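Local structure of Low density lipoprotein receptor adapter protein 1 (Rattus norvegicus, 3SO6) at residues Q113-T116 against L117-Q121. The protein acts as a clathrin-associated sorting adapter, its phosphotyrosine-interaction domain binding the NPXY internalization motif of the LDL receptor for endocytosis. Sequence-based numbering, arbitrary orientation.
Sequences QAVT and LTVAQ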
ATOM      1  N   GLN A 113      -2.772  -9.622  -6.480  1.00 10.85           N
ATOM      2  CA  GLN A 113      -1.487 -10.306  -6.392  1.00 11.92           C
ATOM      3  C   GLN A 113      -0.411  -9.524  -7.159  1.00 10.30           C
ATOM      4  O   GLN A 113       0.738  -9.392  -6.689  1.00 11.86           O
ATOM      5  CB  GLN A 113      -1.583 -11.740  -6.930  1.00 13.82           C
ATOM      6  CG  GLN A 113      -2.460 -12.614  -6.074  1.00 17.10           C
ATOM      7  CD  GLN A 113      -2.634 -14.000  -6.608  1.00 18.20           C
ATOM      8  OE1 GLN A 113      -2.382 -14.282  -7.761  1.00 23.86           O
ATOM      9  NE2 GLN A 113      -3.130 -14.883  -5.764  1.00 22.80           N
ATOM     10  N   ALA A 114      -0.747  -9.056  -8.360  1.00 11.77           N
ATOM     11  CA  ALA A 114       0.247  -8.303  -9.156  1.00 12.67           C
ATOM     12  C   ALA A 114       0.684  -7.053  -8.451  1.00 12.00           C
ATOM     13  O   ALA A 114       1.863  -6.654  -8.493  1.00 11.11           O
ATOM     14  CB  ALA A 114      -0.350  -7.953 -10.571  1.00 13.17           C
ATOM     15  N   VAL A 115      -0.248  -6.349  -7.857  1.00 11.27           N
ATOM     16  CA  VAL A 115       0.114  -5.093  -7.129  1.00 10.77           C
ATOM     17  C   VAL A 115       1.052  -5.435  -5.965  1.00  9.67           C
ATOM     18  O   VAL A 115       2.097  -4.780  -5.804  1.00  9.53           O
ATOM     19  CB  VAL A 115      -1.112  -4.372  -6.590  1.00 10.56           C
ATOM     20  CG1 VAL A 115      -0.631  -3.080  -5.889  1.00 13.02           C
ATOM     21  CG2 VAL A 115      -2.048  -3.993  -7.785  1.00 14.05           C
ATOM     22  N   THR A 116       0.716  -6.466  -5.181  1.00  8.72           N
ATOM     23  CA  THR A 116       1.544  -6.842  -4.023  1.00  8.86           C
ATOM     24  C   THR A 116       2.954  -7.201  -4.463  1.00  9.05           C
ATOM     25  O   THR A 116       3.941  -6.821  -3.824  1.00  9.85           O
ATOM     26  CB  THR A 116       0.830  -7.900  -3.185  1.00 10.53           C
ATOM     27  OG1 THR A 116      -0.554  -7.544  -3.028  1.00 14.81           O
ATOM     28  CG2 THR A 116       1.556  -8.090  -1.941  1.00 10.73           C
ATOM     29  N   LEU A 117       3.059  -7.992  -5.549  1.00  9.49           N
ATOM     30  CA  LEU A 117       4.364  -8.430  -6.041  1.00  9.68           C
ATOM     31  C   LEU A 117       5.173  -7.221  -6.555  1.00  9.29           C
ATOM     32  O   LEU A 117       6.404  -7.223  -6.473  1.00 11.07           O
ATOM     33  CB  LEU A 117       4.176  -9.450  -7.139  1.00 11.39           C
ATOM     34  CG  LEU A 117       3.704 -10.814  -6.569  1.00 14.10           C
ATOM     35  CD1 LEU A 117       3.252 -11.670  -7.723  1.00 21.70           C
ATOM     36  CD2 LEU A 117       4.708 -11.514  -5.751  1.00 16.40           C
ATOM     37  N   THR A 118       4.495  -6.242  -7.137  1.00  9.20           N
ATOM     38  CA  THR A 118       5.175  -5.040  -7.648  1.00  9.67           C
ATOM     39  C   THR A 118       5.701  -4.233  -6.446  1.00  9.08           C
ATOM     40  O   THR A 118       6.830  -3.724  -6.492  1.00  9.93           O
ATOM     41  CB  THR A 118       4.227  -4.219  -8.483  1.00 11.24           C
ATOM     42  OG1 THR A 118       3.775  -5.036  -9.548  1.00 14.02           O
ATOM     43  CG2 THR A 118       4.904  -3.015  -9.042  1.00 12.33           C
ATOM     44  N   VAL A 119       4.890  -4.060  -5.415  1.00  8.86           N
ATOM     45  CA  VAL A 119       5.342  -3.376  -4.194  1.00  9.67           C
ATOM     46  C   VAL A 119       6.506  -4.102  -3.555  1.00  9.37           C
ATOM     47  O   VAL A 119       7.462  -3.476  -3.129  1.00 10.34           O
ATOM     48  CB  VAL A 119       4.181  -3.084  -3.259  1.00  8.95           C
ATOM     49  CG1 VAL A 119       4.662  -2.445  -1.977  1.00 11.99           C
ATOM     50  CG2 VAL A 119       3.108  -2.208  -3.944  1.00 10.44           C
ATOM     51  N   ALA A 120       6.486  -5.436  -3.552  1.00 10.18           N
ATOM     52  CA  ALA A 120       7.629  -6.204  -3.026  1.00 10.33           C
ATOM     53  C   ALA A 120       8.889  -5.883  -3.793  1.00 10.71           C
ATOM     54  O   ALA A 120       9.974  -5.800  -3.183  1.00 11.29           O
ATOM     55  CB  ALA A 120       7.343  -7.709  -3.165  1.00 13.95           C
ATOM     56  N   GLN A 121       8.785  -5.782  -5.124  1.00 10.56           N
ATOM     57  CA  GLN A 121       9.946  -5.383  -5.889  1.00 11.73           C
ATOM     58  C   GLN A 121      10.445  -4.006  -5.498  1.00 10.69           C
ATOM     59  O   GLN A 121      11.669  -3.795  -5.380  1.00 11.51           O
ATOM     60  CB  GLN A 121       9.699  -5.467  -7.389  1.00 14.07           C
ATOM     61  CG  GLN A 121      10.973  -5.168  -8.218  1.00 17.26           C
ATOM     62  CD  GLN A 121      10.707  -4.885  -9.746  1.00 24.76           C
ATOM     63  OE1 GLN A 121       9.590  -5.022 -10.244  1.00 24.48           O
ATOM     64  NE2 GLN A 121      11.785  -4.475 -10.485  1.00 26.37           N
TER
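In the flat peptide group that carries the carbonyl of Ala-114, the oxygen is gripped by two donors of Thr-118, one from each side of the carbonyl plane: the backbone N from one and the hydroxyl from the other. The N-H bond measures 3.0 Å from Thr-118 N to Ala-114 O and is bent, at 148°. The hydroxyl bond is shorter, 2.7 Å from Thr-118 OG1 to Ala-114 O. Each donor is tilted 29° from the plane, well short of standing over it. The torsion explains this second grip: OG1 stands beside its own backbone N (chi1 -59°), which turns it back over the preceding turn.

Three further i to i+4 bonds continue the helical pattern through this turn: Leu-117 N to Gln-113 O, Val-119 N to Val-115 O and Ala-120 N to Thr-116 O, each 2.9 Å long. That of Val-119 lies close to straight. Leu-117 brings its branch point past the first of these acceptors, CG lying 3.3 Å from Gln-113 O. On the inner face, Val-115 CG1 and Val-119 CG2 approach to 4.3 Å, a loose apolar contact one turn apart; both valines also pack on Phe-87 of strand 86-92. Thr-116 turns its hydroxyl back to the carbonyl of Ala-112 and, with Val-119, touches Cys-77 of strand 74-79.

These residues belong to helix 109-131, the C-terminal helix that packs against the sheet in the PTB fold. Thr-116, Leu-117 and Ala-120 each touch an aromatic side chain of the bound receptor peptide, and Gln-113 an apolar one. Chemically, both threonine hydroxyls are satisfied within their own helix, consistent with Thr-116 packing against Phe-87, Cys-77 and Ala-79, and Thr-118 against Met-4 and Phe-6, all apolar neighbours.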